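Local coordinates for protein beta-galactosidase (PDB 4MAD) that probably hydrolyses terminal non-reducing beta-D-galactose residues in beta-D-galactosides, as a family 35 glycoside hydrolase, at residues I351-E363 with K580-V592. Sequence-based numbering, arbitrary orientation.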
ATOM      1  N   ILE A 351     -22.490   8.940  -4.413  1.00 20.30           N
ATOM      2  CA  ILE A 351     -22.670   7.504  -4.417  1.00 20.67           C
ATOM      3  C   ILE A 351     -23.292   7.086  -3.105  1.00 22.47           C
ATOM      4  O   ILE A 351     -22.785   7.341  -2.075  1.00 23.28           O
ATOM      5  CB  ILE A 351     -21.357   6.790  -4.649  1.00 21.24           C
ATOM      6  CG1 ILE A 351     -20.864   7.101  -6.043  1.00 25.02           C
ATOM      7  CG2 ILE A 351     -21.521   5.361  -4.518  1.00 21.95           C
ATOM      8  CD1 ILE A 351     -19.465   6.741  -6.302  1.00 27.63           C
ATOM      9  N   PRO A 352     -24.428   6.438  -3.175  1.00 23.90           N
ATOM     10  CA  PRO A 352     -25.148   6.138  -1.961  1.00 22.98           C
ATOM     11  C   PRO A 352     -24.377   5.214  -1.018  1.00 21.40           C
ATOM     12  O   PRO A 352     -23.695   4.370  -1.456  1.00 22.10           O
ATOM     13  CB  PRO A 352     -26.383   5.427  -2.469  1.00 22.31           C
ATOM     14  CG  PRO A 352     -26.588   5.926  -3.778  1.00 26.77           C
ATOM     15  CD  PRO A 352     -25.249   6.174  -4.358  1.00 24.61           C
ATOM     16  N   LYS A 353     -24.528   5.471   0.263  1.00 19.49           N
ATOM     17  CA  LYS A 353     -24.062   4.607   1.341  1.00 19.46           C
ATOM     18  C   LYS A 353     -25.260   4.040   2.109  1.00 19.82           C
ATOM     19  O   LYS A 353     -26.154   4.736   2.365  1.00 19.66           O
ATOM     20  CB  LYS A 353     -23.161   5.379   2.271  1.00 19.67           C
ATOM     21  CG  LYS A 353     -21.756   5.518   1.733  1.00 25.93           C
ATOM     22  CD  LYS A 353     -21.349   6.877   1.486  1.00 38.82           C
ATOM     23  CE  LYS A 353     -20.111   7.016   0.511  1.00 39.10           C
ATOM     24  NZ  LYS A 353     -20.303   6.560  -0.950  1.00 30.68           N
ATOM     25  N   ARG A 354     -25.228   2.765   2.466  1.00 18.24           N
ATOM     26  CA  ARG A 354     -26.317   2.108   3.181  1.00 16.13           C
ATOM     27  C   ARG A 354     -25.821   1.340   4.375  1.00 20.37           C
ATOM     28  O   ARG A 354     -24.697   0.913   4.381  1.00 19.98           O
ATOM     29  CB  ARG A 354     -27.058   1.171   2.262  1.00 15.87           C
ATOM     30  CG  ARG A 354     -27.724   1.874   1.121  1.00 17.11           C
ATOM     31  CD  ARG A 354     -28.813   2.758   1.624  1.00 27.05           C
ATOM     32  NE  ARG A 354     -29.573   3.382   0.559  1.00 26.51           N
ATOM     33  CZ  ARG A 354     -29.413   4.626   0.188  1.00 23.46           C
ATOM     34  NH1 ARG A 354     -28.547   5.359   0.793  1.00 22.73           N
ATOM     35  NH2 ARG A 354     -30.117   5.115  -0.800  1.00 31.86           N
ATOM     36  N   LEU A 355     -26.636   1.211   5.395  1.00 20.09           N
ATOM     37  CA  LEU A 355     -26.400   0.239   6.437  1.00 23.58           C
ATOM     38  C   LEU A 355     -27.055  -1.043   5.983  1.00 23.59           C
ATOM     39  O   LEU A 355     -28.058  -0.992   5.369  1.00 24.83           O
ATOM     40  CB  LEU A 355     -27.080   0.564   7.740  1.00 27.24           C
ATOM     41  CG  LEU A 355     -26.964   1.801   8.543  1.00 32.17           C
ATOM     42  CD1 LEU A 355     -27.916   2.757   8.052  1.00 32.92           C
ATOM     43  CD2 LEU A 355     -27.243   1.499   9.920  1.00 35.02           C
ATOM     44  N   PHE A 356     -26.481  -2.171   6.313  1.00 20.34           N
ATOM     45  CA  PHE A 356     -27.103  -3.428   6.032  1.00 20.42           C
ATOM     46  C   PHE A 356     -27.379  -4.264   7.268  1.00 22.07           C
ATOM     47  O   PHE A 356     -27.904  -5.311   7.165  1.00 23.17           O
ATOM     48  CB  PHE A 356     -26.319  -4.219   5.009  1.00 18.49           C
ATOM     49  CG  PHE A 356     -26.398  -3.676   3.612  1.00 22.00           C
ATOM     50  CD1 PHE A 356     -27.429  -4.025   2.774  1.00 26.43           C
ATOM     51  CD2 PHE A 356     -25.412  -2.912   3.105  1.00 19.82           C
ATOM     52  CE1 PHE A 356     -27.462  -3.575   1.530  1.00 23.86           C
ATOM     53  CE2 PHE A 356     -25.456  -2.460   1.844  1.00 27.85           C
ATOM     54  CZ  PHE A 356     -26.469  -2.788   1.053  1.00 22.83           C
ATOM     55  N   GLY A 357     -26.988  -3.775   8.426  1.00 22.38           N
ATOM     56  CA  GLY A 357     -27.354  -4.361   9.665  1.00 24.07           C
ATOM     57  C   GLY A 357     -26.514  -5.548  10.061  1.00 24.33           C
ATOM     58  O   GLY A 357     -25.503  -5.783   9.485  1.00 22.18           O
ATOM     59  N   LYS A 358     -26.968  -6.288  11.047  1.00 22.33           N
ATOM     60  CA  LYS A 358     -26.202  -7.395  11.534  1.00 23.84           C
ATOM     61  C   LYS A 358     -26.190  -8.637  10.665  1.00 23.75           C
ATOM     62  O   LYS A 358     -27.184  -9.073  10.224  1.00 22.00           O
ATOM     63  CB  LYS A 358     -26.629  -7.766  12.927  1.00 25.51           C
ATOM     64  CG  LYS A 358     -26.371  -9.162  13.223  1.00 27.24           C
ATOM     65  CD  LYS A 358     -26.284  -9.445  14.678  1.00 41.12           C
ATOM     66  CE  LYS A 358     -26.668  -8.292  15.568  1.00 44.66           C
ATOM     67  NZ  LYS A 358     -27.125  -8.813  16.869  1.00 50.78           N
ATOM     68  N   VAL A 359     -25.011  -9.213  10.488  1.00 20.64           N
ATOM     69  CA  VAL A 359     -24.817 -10.543   9.898  1.00 21.01           C
ATOM     70  C   VAL A 359     -24.278 -11.544  10.917  1.00 22.04           C
ATOM     71  O   VAL A 359     -23.220 -11.360  11.466  1.00 24.72           O
ATOM     72  CB  VAL A 359     -23.827 -10.524   8.744  1.00 19.88           C
ATOM     73  CG1 VAL A 359     -23.522 -11.878   8.259  1.00 18.05           C
ATOM     74  CG2 VAL A 359     -24.269  -9.669   7.677  1.00 23.84           C
ATOM     75  N   LYS A 360     -25.036 -12.600  11.176  1.00 21.17           N
ATOM     76  CA  LYS A 360     -24.621 -13.616  12.123  1.00 21.91           C
ATOM     77  C   LYS A 360     -23.690 -14.644  11.516  1.00 21.26           C
ATOM     78  O   LYS A 360     -23.869 -15.060  10.407  1.00 20.58           O
ATOM     79  CB  LYS A 360     -25.823 -14.323  12.726  1.00 24.58           C
ATOM     80  CG  LYS A 360     -26.850 -13.401  13.242  1.00 29.96           C
ATOM     81  CD  LYS A 360     -27.909 -14.106  14.015  1.00 39.72           C
ATOM     82  CE  LYS A 360     -29.254 -13.702  13.555  1.00 43.91           C
ATOM     83  NZ  LYS A 360     -29.189 -12.286  13.289  1.00 50.08           N
ATOM     84  N   PHE A 361     -22.732 -15.080  12.291  1.00 21.25           N
ATOM     85  CA  PHE A 361     -21.857 -16.073  11.765  1.00 22.09           C
ATOM     86  C   PHE A 361     -22.355 -17.413  12.284  1.00 21.63           C
ATOM     87  O   PHE A 361     -22.226 -17.692  13.409  1.00 23.43           O
ATOM     88  CB  PHE A 361     -20.417 -15.815  12.174  1.00 19.98           C
ATOM     89  CG  PHE A 361     -19.810 -14.599  11.542  1.00 20.21           C
ATOM     90  CD1 PHE A 361     -19.833 -14.399  10.208  1.00 18.16           C
ATOM     91  CD2 PHE A 361     -19.225 -13.664  12.299  1.00 20.39           C
ATOM     92  CE1 PHE A 361     -19.305 -13.298   9.678  1.00 21.89           C
ATOM     93  CE2 PHE A 361     -18.688 -12.580  11.757  1.00 18.41           C
ATOM     94  CZ  PHE A 361     -18.727 -12.395  10.464  1.00 24.44           C
ATOM     95  N   THR A 362     -22.930 -18.219  11.396  1.00 20.67           N
ATOM     96  CA  THR A 362     -23.471 -19.518  11.780  1.00 24.53           C
ATOM     97  C   THR A 362     -22.472 -20.645  11.534  1.00 25.01           C
ATOM     98  O   THR A 362     -22.594 -21.729  12.104  1.00 25.44           O
ATOM     99  CB  THR A 362     -24.776 -19.830  11.024  1.00 22.31           C
ATOM    100  OG1 THR A 362     -24.495 -19.996   9.628  1.00 25.81           O
ATOM    101  CG2 THR A 362     -25.779 -18.701  11.203  1.00 26.55           C
ATOM    102  N   GLU A 363     -21.485 -20.384  10.684  1.00 24.35           N
ATOM    103  CA  GLU A 363     -20.475 -21.384  10.356  1.00 23.48           C
ATOM    104  C   GLU A 363     -19.080 -20.928  10.776  1.00 21.63           C
ATOM    105  O   GLU A 363     -18.772 -19.738  10.749  1.00 18.84           O
ATOM    106  CB  GLU A 363     -20.497 -21.696   8.859  1.00 20.00           C
ATOM    107  CG  GLU A 363     -21.892 -21.816   8.270  1.00 20.00           C
ATOM    108  CD  GLU A 363     -21.902 -22.524   6.930  1.00 20.00           C
ATOM    109  OE1 GLU A 363     -21.928 -23.774   6.917  1.00 20.00           O
ATOM    110  OE2 GLU A 363     -21.883 -21.834   5.890  1.00 20.00           O
ATOM    111  N   LYS A 580      -9.954 -13.424  19.352  1.00 19.62           N
ATOM    112  CA  LYS A 580     -11.149 -13.381  20.154  1.00 22.16           C
ATOM    113  C   LYS A 580     -12.372 -13.367  19.274  1.00 20.40           C
ATOM    114  O   LYS A 580     -12.490 -12.554  18.472  1.00 20.25           O
ATOM    115  CB  LYS A 580     -11.132 -12.182  21.051  1.00 22.47           C
ATOM    116  CG  LYS A 580     -10.101 -12.224  22.109  1.00 26.33           C
ATOM    117  CD  LYS A 580     -10.108 -10.934  22.844  1.00 29.79           C
ATOM    118  CE  LYS A 580      -9.232 -10.890  24.048  1.00 34.90           C
ATOM    119  NZ  LYS A 580      -9.197  -9.531  24.584  1.00 34.47           N
ATOM    120  N   HIS A 581     -13.261 -14.317  19.489  1.00 20.26           N
ATOM    121  CA  HIS A 581     -14.344 -14.591  18.584  1.00 20.11           C
ATOM    122  C   HIS A 581     -15.705 -14.130  19.109  1.00 22.46           C
ATOM    123  O   HIS A 581     -15.906 -14.067  20.273  1.00 22.30           O
ATOM    124  CB  HIS A 581     -14.352 -16.089  18.281  1.00 19.74           C
ATOM    125  CG  HIS A 581     -13.030 -16.590  17.809  1.00 22.14           C
ATOM    126  ND1 HIS A 581     -12.550 -16.330  16.556  1.00 19.49           N
ATOM    127  CD2 HIS A 581     -12.061 -17.268  18.450  1.00 22.24           C
ATOM    128  CE1 HIS A 581     -11.340 -16.821  16.445  1.00 19.50           C
ATOM    129  NE2 HIS A 581     -11.029 -17.411  17.573  1.00 17.60           N
ATOM    130  N   HIS A 582     -16.602 -13.804  18.208  1.00 20.30           N
ATOM    131  CA  HIS A 582     -17.897 -13.248  18.534  1.00 23.51           C
ATOM    132  C   HIS A 582     -18.948 -13.763  17.559  1.00 24.55           C
ATOM    133  O   HIS A 582     -18.618 -14.528  16.706  1.00 24.87           O
ATOM    134  CB  HIS A 582     -17.848 -11.717  18.598  1.00 23.71           C
ATOM    135  CG  HIS A 582     -16.862 -11.223  19.596  1.00 26.08           C
ATOM    136  ND1 HIS A 582     -15.575 -10.874  19.268  1.00 30.90           N
ATOM    137  CD2 HIS A 582     -16.946 -11.112  20.928  1.00 24.89           C
ATOM    138  CE1 HIS A 582     -14.924 -10.546  20.357  1.00 24.83           C
ATOM    139  NE2 HIS A 582     -15.738 -10.676  21.376  1.00 27.83           N
ATOM    140  N   GLN A 583     -20.205 -13.413  17.766  1.00 21.79           N
ATOM    141  CA  GLN A 583     -21.262 -14.043  17.006  1.00 22.83           C
ATOM    142  C   GLN A 583     -21.673 -13.423  15.682  1.00 19.78           C
ATOM    143  O   GLN A 583     -22.325 -14.022  14.916  1.00 21.09           O
ATOM    144  CB  GLN A 583     -22.483 -14.236  17.878  1.00 23.94           C
ATOM    145  CG  GLN A 583     -22.299 -15.042  19.104  1.00 37.20           C
ATOM    146  CD  GLN A 583     -21.903 -16.481  18.866  1.00 49.46           C
ATOM    147  OE1 GLN A 583     -22.234 -17.088  17.866  1.00 55.65           O
ATOM    148  NE2 GLN A 583     -21.196 -17.039  19.820  1.00 55.63           N
ATOM    149  N   SER A 584     -21.267 -12.191  15.484  1.00 20.98           N
ATOM    150  CA  SER A 584     -21.742 -11.374  14.391  1.00 19.49           C
ATOM    151  C   SER A 584     -20.906 -10.151  14.109  1.00 21.24           C
ATOM    152  O   SER A 584     -20.092  -9.771  14.861  1.00 17.12           O
ATOM    153  CB  SER A 584     -23.143 -10.885  14.711  1.00 21.67           C
ATOM    154  OG  SER A 584     -23.100  -9.945  15.712  1.00 19.64           O
ATOM    155  N   VAL A 585     -21.157  -9.438  12.938  1.00 18.05           N
ATOM    156  CA  VAL A 585     -20.756  -8.110  12.652  1.00 20.83           C
ATOM    157  C   VAL A 585     -21.965  -7.282  12.114  1.00 21.97           C
ATOM    158  O   VAL A 585     -22.891  -7.828  11.671  1.00 22.47           O
ATOM    159  CB  VAL A 585     -19.611  -8.068  11.622  1.00 20.00           C
ATOM    160  CG1 VAL A 585     -18.364  -8.731  12.185  1.00 20.00           C
ATOM    161  CG2 VAL A 585     -20.038  -8.735  10.324  1.00 20.00           C
ATOM    162  N   THR A 586     -21.676  -6.066  12.042  1.00 22.67           N
ATOM    163  CA  THR A 586     -22.729  -5.180  11.594  1.00 24.34           C
ATOM    164  C   THR A 586     -22.260  -4.265  10.484  1.00 22.32           C
ATOM    165  O   THR A 586     -21.168  -3.843  10.506  1.00 22.71           O
ATOM    166  CB  THR A 586     -23.217  -4.256  12.680  1.00 26.74           C
ATOM    167  OG1 THR A 586     -23.208  -4.934  13.897  1.00 35.48           O
ATOM    168  CG2 THR A 586     -24.615  -3.896  12.398  1.00 29.84           C
ATOM    169  N   PHE A 587     -23.103  -4.007   9.506  1.00 22.24           N
ATOM    170  CA  PHE A 587     -22.711  -3.193   8.408  1.00 18.55           C
ATOM    171  C   PHE A 587     -23.337  -1.807   8.668  1.00 20.32           C
ATOM    172  O   PHE A 587     -24.472  -1.721   8.938  1.00 21.59           O
ATOM    173  CB  PHE A 587     -23.197  -3.782   7.093  1.00 20.49           C
ATOM    174  CG  PHE A 587     -22.426  -4.980   6.647  1.00 17.44           C
ATOM    175  CD1 PHE A 587     -21.599  -4.939   5.579  1.00 20.15           C
ATOM    176  CD2 PHE A 587     -22.541  -6.129   7.328  1.00 19.98           C
ATOM    177  CE1 PHE A 587     -20.882  -6.022   5.221  1.00 21.33           C
ATOM    178  CE2 PHE A 587     -21.829  -7.222   6.968  1.00 25.03           C
ATOM    179  CZ  PHE A 587     -21.013  -7.161   5.907  1.00 19.60           C
ATOM    180  N   VAL A 588     -22.553  -0.757   8.576  1.00 18.72           N
ATOM    181  CA  VAL A 588     -22.994   0.588   8.877  1.00 17.36           C
ATOM    182  C   VAL A 588     -22.757   1.545   7.690  1.00 19.61           C
ATOM    183  O   VAL A 588     -22.121   1.174   6.753  1.00 16.96           O
ATOM    184  CB  VAL A 588     -22.309   1.106  10.134  1.00 18.54           C
ATOM    185  CG1 VAL A 588     -22.574   0.212  11.234  1.00 23.09           C
ATOM    186  CG2 VAL A 588     -20.860   1.190   9.927  1.00 18.52           C
ATOM    187  N   ASP A 589     -23.311   2.759   7.748  1.00 18.64           N
ATOM    188  CA  ASP A 589     -23.269   3.677   6.635  1.00 18.94           C
ATOM    189  C   ASP A 589     -22.267   4.808   6.738  1.00 20.17           C
ATOM    190  O   ASP A 589     -22.179   5.631   5.905  1.00 18.59           O
ATOM    191  CB  ASP A 589     -24.656   4.194   6.291  1.00 19.68           C
ATOM    192  CG  ASP A 589     -25.104   5.272   7.167  1.00 23.22           C
ATOM    193  OD1 ASP A 589     -24.553   5.465   8.218  1.00 25.49           O
ATOM    194  OD2 ASP A 589     -26.043   5.944   6.801  1.00 23.93           O
ATOM    195  N   THR A 590     -21.482   4.771   7.790  1.00 21.06           N
ATOM    196  CA  THR A 590     -20.401   5.699   7.909  1.00 23.01           C
ATOM    197  C   THR A 590     -19.224   5.078   8.588  1.00 20.39           C
ATOM    198  O   THR A 590     -19.407   4.286   9.427  1.00 21.47           O
ATOM    199  CB  THR A 590     -20.839   6.910   8.665  1.00 28.54           C
ATOM    200  OG1 THR A 590     -19.896   7.961   8.458  1.00 33.31           O
ATOM    201  CG2 THR A 590     -20.915   6.595  10.060  1.00 28.03           C
ATOM    202  N   PRO A 591     -18.039   5.489   8.217  1.00 18.01           N
ATOM    203  CA  PRO A 591     -16.858   4.857   8.768  1.00 17.23           C
ATOM    204  C   PRO A 591     -16.447   5.375  10.131  1.00 18.80           C
ATOM    205  O   PRO A 591     -16.820   6.428  10.521  1.00 18.41           O
ATOM    206  CB  PRO A 591     -15.786   5.224   7.775  1.00 19.01           C
ATOM    207  CG  PRO A 591     -16.178   6.536   7.292  1.00 19.31           C
ATOM    208  CD  PRO A 591     -17.666   6.623   7.386  1.00 20.84           C
ATOM    209  N   VAL A 592     -15.606   4.591  10.791  1.00 16.21           N
ATOM    210  CA  VAL A 592     -14.905   5.007  11.991  1.00 16.07           C
ATOM    211  C   VAL A 592     -13.411   4.916  11.692  1.00 16.52           C
ATOM    212  O   VAL A 592     -12.859   3.875  11.677  1.00 16.78           O
ATOM    213  CB  VAL A 592     -15.236   4.174  13.171  1.00 18.55           C
ATOM    214  CG1 VAL A 592     -14.441   4.587  14.336  1.00 20.56           C
ATOM    215  CG2 VAL A 592     -16.670   4.315  13.486  1.00 21.73           C
TER
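Val359 and Val585 form a hydrogen-bonded antiparallel pair at the middle of this two-strand contact. Val359 N meets Val585 O at 2.8 Å, nearly along the C=O axis, while the return bond from Val585 N to Val359 O is longer. Two residues on, Phe361 N reaches Gln583 O at 2.9 Å in an almost straight bond (177° at the hydrogen). Toward the other end the ladder is disturbed: Phe356 and Gly357 both face Phe587, whose carbonyl O takes a bond from Gly357 N and a weak one from Phe356 N, a classic beta bulge in which the positive phi of 81° suits glycine.

The tight, buried side carries Val359, Val585, Phe361 and Phe587. With its CG2 anti to the carbonyl carbon, Val359 sets that methyl 3.5 Å from Phe587 CE2, meeting the ring at a slant, and Gly357 O lies near the plane of the same ring at its edge. The Phe361 ring slants against both methyls of Val585, CE2 to CG1 at 3.9 Å, and also touches Leu575 of strand 569-577. Cutting Phe361 back to alanine is likely to leave the Val585 methyls and Leu575 facing a gap.

The other side is the solvent side, with Lys358 and Lys360 exposed. Bent at chi3, the Lys358 chain lays CD over Ser584, unusually close to its CB (3.5 Å) and 3.4 Å from its OG, whereas Lys360 barely touches the partner strand. Beyond the bulge, exposed Leu355 lays CD1 against the Asp589 carboxylate.

These two strands are neighbours inside an antiparallel sheet, between strands 514-522 and 528-531; on their inner face Val359 reaches Leu520, Val585 Leu575 and Phe587 Ile573, consistent with the all-beta, galactose-binding-like fold of family 35 beta-galactosidases.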